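Local coordinates for putative aminopeptidase (Leishmania major, PDB 5NTH), which probably removes amino-terminal residues from peptides as a manganese-dependent leucyl aminopeptidase of the M17 family, and is bound here by the inhibitor actinonin, at residues A[227-232]-A[299-304]; A[231-236]-A[273-278]; A[32-37]-A[208-213]; A[149-154]-A[183-188]; A[461-466]-A[495-500]. One frame throughout, in Å; residues are numbered along the deposited sequence.

Interaction 1 of 5, residues A[227-232]-A[299-304]; sequences LDTVVY and GIVYDC. With MN (manganese (II) ion), chain D; BB2 (actinonin), chain E.
Asp228 and Val301 bring the two backbones within 5.9 Å (CA to CA), where the start of helix 229-243 meets the corner at which the chain leaves strand 291-300 and turns into 302-303. Val301 carries the contact from the strand side. Its CB lies 3.7 Å from Leu227 O, and its two methyl groups divide the work. CG1 reaches the rim of the Tyr232 ring close to the ring plane, 4.1 Å from Tyr232 CD2, while CG2 meets the methyl CG2 of Thr229, also at 4.1 Å, with the two side chains crossing at about a right angle. Thr229 can offer that methyl because its hydroxyl sits between the backbone N and the carbonyl carbon (chi1 63°), and OG1 is itself held by Pro273 O.

Polar groups fix the frame around this apolar wedge. Asp228 is the N-cap: its OD1 accepts a bond from Val231 N at 2.9 Å, nearly along the C-O axis, and a weak one from Val230 N, while OD2 makes a salt bridge to Arg8. Tyr232 OH bonds to Ser325 OG. Beyond the corner, Asp303 OD2 binds manganese at 1.9 Å and lies 2.9 Å from the hydroxamate oxygen O2 of actinonin; Asp388 and Glu390 bind the same ion. Asp303 OD1 turns instead to Gly305 N and Asn361 ND2, which help to orient the carboxylate. The chemistry is thus divided: a buried hydrocarbon wedge seats the chain on a capped helix, and two residues later that chain delivers a metal ligand to the M17 active site.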
# COMPACT_ATOMS: atom_id res chain seq x y z
N LEU A 227 5.76 19.62 26.80
CA LEU A 227 6.77 18.78 27.39
C LEU A 227 7.80 18.36 26.37
O LEU A 227 7.70 17.29 25.75
CB LEU A 227 6.19 17.54 28.06
CG LEU A 227 7.28 16.80 28.84
CD1 LEU A 227 7.76 17.58 30.04
CD2 LEU A 227 6.75 15.46 29.27
N ASP A 228 8.82 19.20 26.24
CA ASP A 228 9.97 18.93 25.39
C ASP A 228 11.14 18.60 26.29
O ASP A 228 10.99 18.47 27.50
CB ASP A 228 10.25 20.14 24.48
CG ASP A 228 10.57 21.41 25.25
OD1 ASP A 228 11.12 21.34 26.36
OD2 ASP A 228 10.27 22.50 24.76
N THR A 229 12.32 18.49 25.72
CA THR A 229 13.47 18.07 26.49
C THR A 229 13.99 19.10 27.45
O THR A 229 14.60 18.74 28.43
CB THR A 229 14.65 17.67 25.58
OG1 THR A 229 15.10 18.80 24.83
CG2 THR A 229 14.23 16.52 24.65
N VAL A 230 13.79 20.38 27.16
CA VAL A 230 14.26 21.43 28.08
C VAL A 230 13.34 21.54 29.28
O VAL A 230 13.79 21.82 30.39
CB VAL A 230 14.43 22.78 27.36
CG1 VAL A 230 14.70 23.91 28.34
CG2 VAL A 230 15.60 22.69 26.39
N VAL A 231 12.06 21.31 29.06
CA VAL A 231 11.09 21.46 30.11
C VAL A 231 11.20 20.25 31.00
O VAL A 231 11.35 20.39 32.21
CB VAL A 231 9.66 21.61 29.56
CG1 VAL A 231 8.61 21.48 30.67
CG2 VAL A 231 9.51 22.96 28.88
N TYR A 232 11.12 19.06 30.39
CA TYR A 232 11.33 17.80 31.09
C TYR A 232 12.59 17.86 31.94
O TYR A 232 12.60 17.38 33.07
CB TYR A 232 11.48 16.67 30.08
CG TYR A 232 11.15 15.29 30.57
CD1 TYR A 232 11.08 14.97 31.93
CD2 TYR A 232 10.91 14.27 29.65
CE1 TYR A 232 10.78 13.69 32.35
CE2 TYR A 232 10.60 12.99 30.05
CZ TYR A 232 10.54 12.69 31.40
OH TYR A 232 10.22 11.38 31.80
N GLY A 299 13.40 8.55 26.95
CA GLY A 299 12.72 9.84 26.97
C GLY A 299 12.59 10.49 25.58
O GLY A 299 12.97 11.66 25.39
N ILE A 300 12.04 9.77 24.61
CA ILE A 300 11.80 10.36 23.30
C ILE A 300 10.49 11.12 23.42
O ILE A 300 9.41 10.52 23.47
CB ILE A 300 11.82 9.31 22.18
CG1 ILE A 300 13.25 8.77 22.00
CG2 ILE A 300 11.30 9.88 20.87
CD1 ILE A 300 14.32 9.77 21.59
N VAL A 301 10.61 12.44 23.50
CA VAL A 301 9.45 13.30 23.79
C VAL A 301 8.46 13.35 22.63
O VAL A 301 7.24 13.50 22.84
CB VAL A 301 9.84 14.72 24.21
CG1 VAL A 301 10.59 14.65 25.54
CG2 VAL A 301 10.61 15.46 23.12
N TYR A 302 8.99 13.22 21.42
CA TYR A 302 8.17 12.94 20.28
C TYR A 302 8.95 12.15 19.26
O TYR A 302 10.10 12.49 18.96
CB TYR A 302 7.68 14.24 19.69
CG TYR A 302 6.58 14.02 18.72
CD1 TYR A 302 5.37 13.48 19.13
CD2 TYR A 302 6.75 14.31 17.39
CE1 TYR A 302 4.34 13.27 18.22
CE2 TYR A 302 5.73 14.11 16.48
CZ TYR A 302 4.54 13.58 16.89
OH TYR A 302 3.53 13.40 15.99
N ASP A 303 8.33 11.10 18.74
CA ASP A 303 8.95 10.26 17.71
C ASP A 303 8.21 10.43 16.41
O ASP A 303 7.20 9.78 16.18
CB ASP A 303 8.97 8.77 18.10
CG ASP A 303 9.81 7.94 17.15
OD1 ASP A 303 10.52 8.59 16.35
OD2 ASP A 303 9.80 6.67 17.19
N CYS A 304 8.73 11.28 15.53
CA CYS A 304 8.10 11.45 14.22
C CYS A 304 8.53 10.35 13.24
O CYS A 304 7.93 10.16 12.19
CB CYS A 304 8.35 12.87 13.68
SG CYS A 304 9.71 13.07 12.54
MN MN D . 10.80 5.11 16.57
C5 BB2 E . 8.57 1.40 16.90
C3 BB2 E . 9.29 2.70 17.09
O4 BB2 E . 9.07 3.57 16.29
N1 BB2 E . 10.10 2.91 18.12
O2 BB2 E . 10.71 4.18 18.28
C6 BB2 E . 9.04 0.75 15.61
C12 BB2 E . 7.95 -0.16 15.14
O13 BB2 E . 7.93 -1.28 15.57
C7 BB2 E . 10.36 -0.00 15.87
C8 BB2 E . 10.89 -0.78 14.67
C9 BB2 E . 11.35 0.14 13.55
C10 BB2 E . 10.69 -0.21 12.23
C11 BB2 E . 11.27 -1.49 11.65
N14 BB2 E . 7.05 0.29 14.29
C15 BB2 E . 5.94 -0.55 13.83
C16 BB2 E . 4.63 0.26 13.69
C18 BB2 E . 3.71 -0.21 12.55
C17 BB2 E . 3.86 0.26 15.02
C19 BB2 E . 6.39 -1.34 12.63
O20 BB2 E . 6.69 -2.50 12.84
N21 BB2 E . 6.47 -0.82 11.38
C22 BB2 E . 6.34 -1.69 10.21
C23 BB2 E . 6.65 0.57 10.93
C24 BB2 E . 6.17 0.64 9.49
C25 BB2 E . 5.84 -0.78 9.06
C26 BB2 E . 7.73 -2.25 9.90
O27 BB2 E . 8.18 -3.15 10.92

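Interaction 2 of 5, residues A[231-236]-A[273-278]; sequences VYAEIA and PAHLVT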
# COMPACT_ATOMS: atom_id res chain seq x y z
N VAL A 231 12.06 21.31 29.06
CA VAL A 231 11.09 21.46 30.11
C VAL A 231 11.20 20.25 31.00
O VAL A 231 11.35 20.39 32.21
CB VAL A 231 9.66 21.61 29.56
CG1 VAL A 231 8.61 21.48 30.67
CG2 VAL A 231 9.51 22.96 28.88
N TYR A 232 11.12 19.06 30.39
CA TYR A 232 11.33 17.80 31.09
C TYR A 232 12.59 17.86 31.94
O TYR A 232 12.60 17.38 33.07
CB TYR A 232 11.48 16.67 30.08
CG TYR A 232 11.15 15.29 30.57
CD1 TYR A 232 11.08 14.97 31.93
CD2 TYR A 232 10.91 14.27 29.65
CE1 TYR A 232 10.78 13.69 32.35
CE2 TYR A 232 10.60 12.99 30.05
CZ TYR A 232 10.54 12.69 31.40
OH TYR A 232 10.22 11.38 31.80
N ALA A 233 13.65 18.49 31.44
CA ALA A 233 14.89 18.65 32.24
C ALA A 233 14.78 19.63 33.42
O ALA A 233 15.34 19.41 34.50
CB ALA A 233 16.03 19.10 31.35
N GLU A 234 14.08 20.73 33.21
CA GLU A 234 13.86 21.68 34.29
C GLU A 234 13.07 21.02 35.45
O GLU A 234 13.29 21.33 36.64
CB GLU A 234 13.14 22.89 33.73
CG GLU A 234 13.14 24.10 34.63
CD GLU A 234 12.27 25.19 34.06
OE1 GLU A 234 12.59 25.70 32.95
OE2 GLU A 234 11.25 25.49 34.70
N ILE A 235 12.16 20.11 35.10
CA ILE A 235 11.32 19.43 36.04
C ILE A 235 12.20 18.51 36.86
O ILE A 235 12.17 18.55 38.09
CB ILE A 235 10.17 18.65 35.35
CG1 ILE A 235 9.05 19.59 34.91
CG2 ILE A 235 9.53 17.65 36.30
CD1 ILE A 235 7.97 18.96 34.04
N ALA A 236 12.98 17.70 36.16
CA ALA A 236 13.93 16.78 36.79
C ALA A 236 14.86 17.51 37.76
O ALA A 236 15.08 17.03 38.87
CB ALA A 236 14.73 16.02 35.74
N PRO A 273 17.27 20.60 22.26
CA PRO A 273 18.35 19.61 22.15
C PRO A 273 18.26 18.37 23.07
O PRO A 273 17.45 18.31 23.97
CB PRO A 273 19.61 20.42 22.45
CG PRO A 273 19.13 21.51 23.35
CD PRO A 273 17.70 21.79 23.02
N ALA A 274 19.13 17.41 22.79
CA ALA A 274 19.20 16.19 23.57
C ALA A 274 19.81 16.40 24.97
O ALA A 274 20.59 17.32 25.19
CB ALA A 274 19.99 15.15 22.80
N HIS A 275 19.41 15.55 25.92
CA HIS A 275 20.00 15.53 27.26
C HIS A 275 20.12 14.10 27.74
O HIS A 275 19.19 13.31 27.61
CB HIS A 275 19.12 16.19 28.33
CG HIS A 275 18.76 17.61 28.08
ND1 HIS A 275 17.93 18.00 27.05
CD2 HIS A 275 19.02 18.73 28.81
CE1 HIS A 275 17.75 19.31 27.12
NE2 HIS A 275 18.38 19.78 28.18
N LEU A 276 21.25 13.80 28.37
CA LEU A 276 21.29 12.73 29.34
C LEU A 276 21.17 13.35 30.71
O LEU A 276 21.98 14.19 31.09
CB LEU A 276 22.54 11.87 29.20
CG LEU A 276 22.43 10.81 28.10
CD1 LEU A 276 23.78 10.20 27.87
CD2 LEU A 276 21.46 9.70 28.46
N VAL A 277 20.14 12.97 31.43
CA VAL A 277 19.90 13.51 32.73
C VAL A 277 19.87 12.32 33.67
O VAL A 277 19.11 11.37 33.43
CB VAL A 277 18.56 14.25 32.81
CG1 VAL A 277 18.39 14.91 34.17
CG2 VAL A 277 18.45 15.27 31.69
N THR A 278 20.70 12.38 34.71
CA THR A 278 20.77 11.32 35.69
C THR A 278 20.65 11.90 37.09
O THR A 278 21.38 12.83 37.45
CB THR A 278 22.06 10.53 35.61
OG1 THR A 278 22.10 9.81 34.38
CG2 THR A 278 22.14 9.53 36.79
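Ala233 lays its methyl group over one face of the His275 imidazole, a CH-pi contact between helix 229-243 and strand 275-282. CB stands 4.2 Å from the ring centroid and 26° off the ring normal; its displacement is toward the CD2-NE2 side, with CD2 of His275 3.9 Å from CB of Ala233. The ring presents a face rather than an edge to the helix because CG of His275 lies beside the backbone N and anti to the carbonyl carbon (chi1 -58°), with the ring turned about CB-CG by 67°.

One helical turn later the pairing is purely aliphatic. Ala236 CB meets a single branch of Val277, CG1, at 4.1 Å. His275 and Val277 alternate with Leu276 along the strand, so both point to the helix, as Ala233 and Ala236 both point to the sheet. Behind them the strand is bonded through its backbone to 246-251 and 349-361, and on its far side the helix packs against helix 12-26.

No hydrogen bond links the two segments. Small methyl groups on the helix allow it to approach closely, to 7.2 Å between CA of Ala233 and CA of Val277, and cohesion comes from dispersion and the weak polarity of a methyl over an aromatic face.

Interaction 3 of 5, residues A[32-37]-A[208-213]; sequences VTFTDI and AICTSV
Cys210, on helix 203-221, sets its sulfur against Val32 and Phe34 of strand 32-34, an outer strand of the six-stranded mixed sheet in the N-terminal part of the chain. The contact illustrates helix-on-sheet packing in an alpha/beta fold reduced to one side chain: a thiol set against residues i and i+2 of a strand. That is the tight part. SG lies 3.9 Å from Val32 CG1, and Val32 CB stands 4.2 Å from Cys210 CB, so the valine meets the cysteine along the length of its short side chain.

Phe34 comes in differently. Its CB does not aim at the helix, yet with CG beside the backbone N (chi1 -58°) the ring extends along the helix-facing side of the sheet and its far rim arrives at the sulfur. Ala152 and Ala156 of helix 148-156 also touch Cys210, enclosing this end of the contact.

The other side is looser. Thr33, between the two contact residues, faces away, is partly exposed and bonds through OG1 to Asn182 ND2. Thr211 OG1 is likewise engaged outside the pair, with Ser30 N and Glu207 O. From Thr35 onward the chain diverges from the helix, and Asp36 forms its salt bridge with Arg188. The sulfur-aromatic contact is edge-on: SG is 5.0 Å from the Phe34 centroid, 78° off the ring normal, and nearest to CZ at 3.8 Å.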
# COMPACT_ATOMS: atom_id res chain seq x y z
N VAL A 32 -5.77 11.08 45.52
CA VAL A 32 -6.20 9.88 46.19
C VAL A 32 -5.82 9.96 47.67
O VAL A 32 -4.72 10.38 48.05
CB VAL A 32 -5.57 8.65 45.55
CG1 VAL A 32 -6.06 7.38 46.22
CG2 VAL A 32 -5.94 8.62 44.08
N THR A 33 -6.77 9.55 48.50
CA THR A 33 -6.56 9.45 49.92
C THR A 33 -6.98 8.06 50.35
O THR A 33 -7.72 7.35 49.65
CB THR A 33 -7.36 10.52 50.69
OG1 THR A 33 -8.79 10.36 50.49
CG2 THR A 33 -6.91 11.91 50.26
N PHE A 34 -6.53 7.69 51.53
CA PHE A 34 -6.97 6.45 52.11
C PHE A 34 -7.56 6.74 53.48
O PHE A 34 -7.11 7.64 54.18
CB PHE A 34 -5.80 5.47 52.20
CG PHE A 34 -5.15 5.18 50.86
CD1 PHE A 34 -4.26 6.09 50.30
CD2 PHE A 34 -5.42 3.99 50.18
CE1 PHE A 34 -3.67 5.82 49.09
CE2 PHE A 34 -4.85 3.73 48.95
CZ PHE A 34 -3.97 4.65 48.40
N THR A 35 -8.57 5.97 53.86
CA THR A 35 -9.21 6.12 55.16
C THR A 35 -9.31 4.74 55.79
O THR A 35 -9.71 3.78 55.14
CB THR A 35 -10.61 6.78 55.02
OG1 THR A 35 -10.45 8.17 54.66
CG2 THR A 35 -11.43 6.69 56.33
N ASP A 36 -8.98 4.65 57.07
CA ASP A 36 -8.95 3.38 57.75
C ASP A 36 -10.39 2.87 57.88
O ASP A 36 -11.21 3.56 58.46
CB ASP A 36 -8.29 3.63 59.11
CG ASP A 36 -8.23 2.39 60.00
OD1 ASP A 36 -9.06 1.46 59.82
OD2 ASP A 36 -7.33 2.38 60.89
N ILE A 37 -10.72 1.70 57.35
CA ILE A 37 -12.14 1.25 57.32
C ILE A 37 -12.78 1.24 58.70
O ILE A 37 -14.00 1.38 58.85
CB ILE A 37 -12.34 -0.15 56.72
CG1 ILE A 37 -13.83 -0.44 56.51
CG2 ILE A 37 -11.75 -1.24 57.61
CD1 ILE A 37 -14.11 -1.63 55.61
N ALA A 208 2.66 8.19 48.16
CA ALA A 208 3.81 8.45 47.31
C ALA A 208 3.69 7.72 45.96
O ALA A 208 4.02 8.31 44.93
CB ALA A 208 5.09 8.06 48.03
N ILE A 209 3.21 6.46 45.99
CA ILE A 209 2.89 5.70 44.75
C ILE A 209 1.81 6.42 43.93
O ILE A 209 2.00 6.67 42.74
CB ILE A 209 2.49 4.25 45.06
CG1 ILE A 209 3.74 3.44 45.39
CG2 ILE A 209 1.86 3.57 43.87
CD1 ILE A 209 3.44 2.12 46.08
N CYS A 210 0.69 6.75 44.56
CA CYS A 210 -0.40 7.43 43.85
C CYS A 210 0.11 8.69 43.19
O CYS A 210 -0.12 8.88 42.02
CB CYS A 210 -1.56 7.76 44.79
SG CYS A 210 -2.48 6.29 45.29
N THR A 211 0.82 9.53 43.95
CA THR A 211 1.40 10.76 43.40
C THR A 211 2.33 10.48 42.22
O THR A 211 2.24 11.19 41.21
CB THR A 211 2.18 11.54 44.48
OG1 THR A 211 1.27 12.06 45.45
CG2 THR A 211 2.96 12.72 43.91
N SER A 212 3.20 9.48 42.37
CA SER A 212 4.11 9.12 41.30
C SER A 212 3.41 8.51 40.08
O SER A 212 3.81 8.80 38.96
CB SER A 212 5.23 8.17 41.77
OG SER A 212 6.38 8.89 42.20
N VAL A 213 2.43 7.64 40.26
CA VAL A 213 1.74 7.08 39.10
C VAL A 213 1.08 8.24 38.32
O VAL A 213 1.25 8.39 37.11
CB VAL A 213 0.66 6.07 39.52
CG1 VAL A 213 -0.37 5.86 38.43
CG2 VAL A 213 1.26 4.74 39.88

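Interaction 4 of 5, residues A[149-154]-A[183-188]; sequences TAVANA and VVMSSR
Val151 packs on Val183 and Met185, joining helix 148-156 to strand 181-185 through apolar contacts alone. One methyl group does most of this: Val151 CG1 is 4.0 Å from Val183 CG1 and 4.0 Å from Met185 SD. Placed anti to the backbone N (chi1 179°), CG1 projects from the helix toward the gap between the two strand residues, which point to the same side because Val184 intervenes. The valine side chains cross obliquely and touch branch to branch. Met185 behaves otherwise, sliding past Val151 in the opposite direction; its CG lies 4.1 Å from Val151 CG1, and its sulfur reaches back as far as Val151 CB at 4.1 Å. A bend at the last torsion (chi3 -78°) turns CE aside and leaves the flank of the thioether, CG and SD, against the valine.

Further apolar partners complete the layer. Phe34 lies beside both Val183 and Met185, and Met120 of helix 117-127 touches Val151 on the helix side.

Hydrogen bonds serve each element separately. Within the helix, Asn153 N bonds to Thr149 O at 2.9 Å, and the strand is bonded through its backbone to 32-34 and to 137-142. Polar side chains bond to partners outside the contact: Asn153 ND2 to Asp454 OD1 and Ser452 O, Thr149 OG1 to Glu533 OE2.

With the strands 137-142 and 181-185 parallel neighbours and the helix between them in sequence, this is the packing of a beta-alpha-beta unit, consistent with the macro-domain clan to which the family covering helix 148-156 belongs.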
# COMPACT_ATOMS: atom_id res chain seq x y z
N THR A 149 -0.49 -2.25 47.25
CA THR A 149 0.19 -1.48 46.19
C THR A 149 -0.55 -1.59 44.85
O THR A 149 -0.65 -0.62 44.13
CB THR A 149 1.68 -1.84 46.03
OG1 THR A 149 1.80 -3.22 45.74
CG2 THR A 149 2.44 -1.56 47.32
N ALA A 150 -1.11 -2.75 44.54
CA ALA A 150 -1.93 -2.94 43.36
C ALA A 150 -3.21 -2.09 43.40
O ALA A 150 -3.61 -1.48 42.40
CB ALA A 150 -2.28 -4.41 43.20
N VAL A 151 -3.85 -2.05 44.55
CA VAL A 151 -4.95 -1.14 44.76
C VAL A 151 -4.49 0.32 44.64
O VAL A 151 -5.11 1.09 43.93
CB VAL A 151 -5.63 -1.36 46.13
CG1 VAL A 151 -6.79 -0.38 46.35
CG2 VAL A 151 -6.18 -2.78 46.22
N ALA A 152 -3.43 0.73 45.30
CA ALA A 152 -3.07 2.14 45.19
C ALA A 152 -2.86 2.52 43.71
O ALA A 152 -3.39 3.55 43.23
CB ALA A 152 -1.86 2.47 46.01
N ASN A 153 -2.10 1.67 43.00
CA ASN A 153 -1.90 1.79 41.56
C ASN A 153 -3.20 1.77 40.75
O ASN A 153 -3.44 2.70 40.00
CB ASN A 153 -0.95 0.69 41.07
CG ASN A 153 -0.54 0.84 39.58
OD1 ASN A 153 -0.62 1.90 39.00
ND2 ASN A 153 -0.07 -0.25 38.98
N ALA A 154 -4.03 0.73 40.91
CA ALA A 154 -5.29 0.52 40.15
C ALA A 154 -6.27 1.67 40.24
O ALA A 154 -7.04 1.96 39.28
CB ALA A 154 -5.99 -0.75 40.60
N VAL A 183 -9.98 6.02 49.24
CA VAL A 183 -9.92 4.56 49.22
C VAL A 183 -10.10 4.01 50.62
O VAL A 183 -9.43 4.43 51.58
CB VAL A 183 -8.61 3.99 48.61
CG1 VAL A 183 -8.75 2.50 48.36
CG2 VAL A 183 -8.28 4.65 47.28
N VAL A 184 -11.01 3.05 50.69
CA VAL A 184 -11.32 2.34 51.91
C VAL A 184 -11.15 0.87 51.62
O VAL A 184 -12.02 0.23 51.05
CB VAL A 184 -12.78 2.60 52.36
CG1 VAL A 184 -13.08 1.89 53.67
CG2 VAL A 184 -13.04 4.08 52.53
N MET A 185 -10.01 0.33 52.00
CA MET A 185 -9.82 -1.10 51.81
C MET A 185 -10.36 -1.91 53.00
O MET A 185 -10.29 -1.47 54.16
CB MET A 185 -8.35 -1.39 51.63
CG MET A 185 -7.79 -0.82 50.34
SD MET A 185 -6.00 -1.08 50.23
CE MET A 185 -5.46 0.24 51.33
N SER A 186 -10.86 -3.12 52.71
CA SER A 186 -11.29 -4.01 53.79
C SER A 186 -10.10 -4.42 54.73
O SER A 186 -10.25 -4.42 55.95
CB SER A 186 -12.10 -5.22 53.26
OG SER A 186 -11.38 -5.96 52.30
N SER A 187 -8.94 -4.70 54.15
CA SER A 187 -7.72 -4.96 54.94
C SER A 187 -7.22 -3.68 55.58
O SER A 187 -7.34 -2.61 54.98
CB SER A 187 -6.56 -5.50 54.06
OG SER A 187 -5.56 -4.48 53.84
N ARG A 188 -6.60 -3.81 56.76
CA ARG A 188 -6.09 -2.66 57.51
C ARG A 188 -4.58 -2.60 57.60
O ARG A 188 -4.03 -1.75 58.32
CB ARG A 188 -6.68 -2.66 58.93
CG ARG A 188 -8.19 -2.47 59.00
CD ARG A 188 -8.68 -2.35 60.46
NE ARG A 188 -8.15 -1.11 61.06
CZ ARG A 188 -7.31 -1.03 62.08
NH1 ARG A 188 -6.90 0.16 62.46
NH2 ARG A 188 -6.89 -2.11 62.74

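Interaction 5 of 5, residues A[461-466]-A[495-500]; sequences YCPEYH and FVEQHL
Tyr461 OH donates a hydrogen bond to Glu497 OE2 at 2.7 Å, joining the loop before helix 463-467 to Glu497 on helix 488-497. The carboxylate accepts it through the syn lone pair of OE2, the one on the side of the other oxygen, and OE2 lies at the edge of the tyrosine ring, in its plane. Ring and carboxylate planes stand 58° apart, and the side chains cross at about a right angle. The glutamate spans the gap by being fully stretched: CG is anti to the backbone N (chi1 -164°), and the chain stays extended beyond it. OE1 lies 3.5 Å from Tyr461 CE1 and takes its own hydrogen bond from Tyr435 OH, so two tyrosines hold the two oxygens and limit rotation of the group.

Pro463 CD packs over one face of the Tyr461 ring, 3.5 Å from its plane and toward the rim, while Pro463 CG comes 4.3 Å from Glu497 OE1. The Tyr435 ring also meets that of Tyr461.

This is a partly exposed contact on the catalytic domain, and the polar clasp lies beside residues that bond to another chain: Tyr461 O to Thr111 OG1 and Tyr465 OH to Asp118 OD2, both of the third subunit. A carboxylate gripped by two phenols would probably be stabilised in its charged form.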
# COMPACT_ATOMS: atom_id res chain seq x y z
N TYR A 461 15.27 -14.53 25.12
CA TYR A 461 16.64 -14.03 25.30
C TYR A 461 17.56 -15.02 24.58
O TYR A 461 17.65 -16.20 24.98
CB TYR A 461 17.02 -13.90 26.78
CG TYR A 461 18.43 -13.36 27.02
CD1 TYR A 461 18.67 -12.01 27.09
CD2 TYR A 461 19.52 -14.23 27.19
CE1 TYR A 461 19.95 -11.52 27.31
CE2 TYR A 461 20.80 -13.76 27.39
CZ TYR A 461 21.00 -12.42 27.45
OH TYR A 461 22.24 -11.98 27.66
N CYS A 462 18.23 -14.55 23.53
CA CYS A 462 19.03 -15.42 22.69
C CYS A 462 19.99 -14.61 21.85
O CYS A 462 19.86 -14.58 20.64
CB CYS A 462 18.13 -16.29 21.81
SG CYS A 462 19.02 -17.69 21.11
N PRO A 463 20.97 -13.93 22.49
CA PRO A 463 21.92 -13.07 21.80
C PRO A 463 22.63 -13.73 20.62
O PRO A 463 22.95 -13.04 19.66
CB PRO A 463 22.95 -12.73 22.88
CG PRO A 463 22.24 -12.91 24.16
CD PRO A 463 21.33 -14.08 23.90
N GLU A 464 22.91 -15.03 20.68
CA GLU A 464 23.55 -15.68 19.53
C GLU A 464 22.68 -15.60 18.27
O GLU A 464 23.21 -15.42 17.19
CB GLU A 464 23.96 -17.13 19.78
CG GLU A 464 22.84 -18.14 20.07
CD GLU A 464 22.67 -18.41 21.55
OE1 GLU A 464 22.88 -17.47 22.34
OE2 GLU A 464 22.34 -19.56 21.92
N TYR A 465 21.38 -15.70 18.43
CA TYR A 465 20.46 -15.58 17.31
C TYR A 465 20.24 -14.13 16.92
O TYR A 465 20.15 -13.85 15.72
CB TYR A 465 19.15 -16.32 17.62
CG TYR A 465 19.23 -17.84 17.46
CD1 TYR A 465 20.44 -18.52 17.14
CD2 TYR A 465 18.10 -18.61 17.63
CE1 TYR A 465 20.48 -19.91 16.97
CE2 TYR A 465 18.14 -20.00 17.49
CZ TYR A 465 19.32 -20.66 17.15
OH TYR A 465 19.26 -22.03 17.01
N HIS A 466 20.22 -13.22 17.90
CA HIS A 466 20.07 -11.77 17.59
C HIS A 466 21.32 -11.21 16.93
O HIS A 466 21.22 -10.41 16.01
CB HIS A 466 19.70 -10.90 18.81
CG HIS A 466 18.66 -11.51 19.70
ND1 HIS A 466 17.55 -12.15 19.21
CD2 HIS A 466 18.59 -11.62 21.04
CE1 HIS A 466 16.84 -12.63 20.21
NE2 HIS A 466 17.45 -12.33 21.33
N PHE A 495 20.11 -4.94 21.28
CA PHE A 495 20.83 -3.80 20.81
C PHE A 495 21.34 -3.06 22.01
O PHE A 495 22.51 -2.83 22.11
CB PHE A 495 19.98 -2.87 19.96
CG PHE A 495 20.74 -1.70 19.45
CD1 PHE A 495 20.92 -0.57 20.24
CD2 PHE A 495 21.36 -1.76 18.22
CE1 PHE A 495 21.67 0.52 19.78
CE2 PHE A 495 22.11 -0.68 17.76
CZ PHE A 495 22.26 0.46 18.55
N VAL A 496 20.46 -2.74 22.95
CA VAL A 496 20.83 -1.97 24.15
C VAL A 496 21.81 -2.73 25.02
O VAL A 496 22.73 -2.18 25.59
CB VAL A 496 19.62 -1.62 25.03
CG1 VAL A 496 20.03 -0.61 26.09
CG2 VAL A 496 18.48 -1.04 24.21
N GLU A 497 21.61 -4.02 25.15
CA GLU A 497 22.53 -4.81 25.94
C GLU A 497 23.99 -4.66 25.49
O GLU A 497 24.90 -4.65 26.33
CB GLU A 497 22.15 -6.27 25.87
CG GLU A 497 22.81 -7.11 26.94
CD GLU A 497 22.40 -8.56 26.84
OE1 GLU A 497 21.83 -8.94 25.80
OE2 GLU A 497 22.66 -9.32 27.81
N GLN A 498 24.24 -4.49 24.20
CA GLN A 498 25.62 -4.46 23.74
C GLN A 498 26.38 -3.25 24.21
O GLN A 498 27.59 -3.24 24.10
CB GLN A 498 25.70 -4.52 22.22
CG GLN A 498 24.99 -5.67 21.56
CD GLN A 498 25.16 -6.98 22.30
OE1 GLN A 498 24.25 -7.41 23.02
NE2 GLN A 498 26.32 -7.60 22.17
N HIS A 499 25.71 -2.23 24.73
CA HIS A 499 26.37 -0.98 25.09
C HIS A 499 26.65 -0.88 26.57
O HIS A 499 27.11 0.16 27.05
CB HIS A 499 25.60 0.22 24.48
CG HIS A 499 25.53 0.13 22.98
ND1 HIS A 499 26.60 0.44 22.17
CD2 HIS A 499 24.59 -0.39 22.16
CE1 HIS A 499 26.30 0.17 20.91
NE2 HIS A 499 25.08 -0.34 20.88
N LEU A 500 26.42 -1.97 27.29
CA LEU A 500 26.72 -2.01 28.71
C LEU A 500 28.22 -2.09 28.84
O LEU A 500 28.84 -2.98 28.27
CB LEU A 500 26.13 -3.23 29.42
CG LEU A 500 24.64 -3.47 29.27
CD1 LEU A 500 24.30 -4.89 29.66
CD2 LEU A 500 23.82 -2.48 30.07

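From the N terminus, interaction 3 opens first, and its loop of 170 residues closes at helix 203-221. Interaction 4 is nested inside it; the two meet where strands 32-34 and 181-185 pair, and through the Asp36-Arg188 salt bridge, tying together the N-terminal sheet and its helices. The next helix, 229-243, starts both interactions 1 and 2. Interaction 2 closes sooner, on strand 275-282, and interaction 1 later, so one helix meets strand 275-282 and the corner that follows strand 291-300 of the same eight-stranded sheet. Interaction 5 follows in series, a short loop elsewhere in the catalytic domain, about 27 Å from interaction 1 between centres.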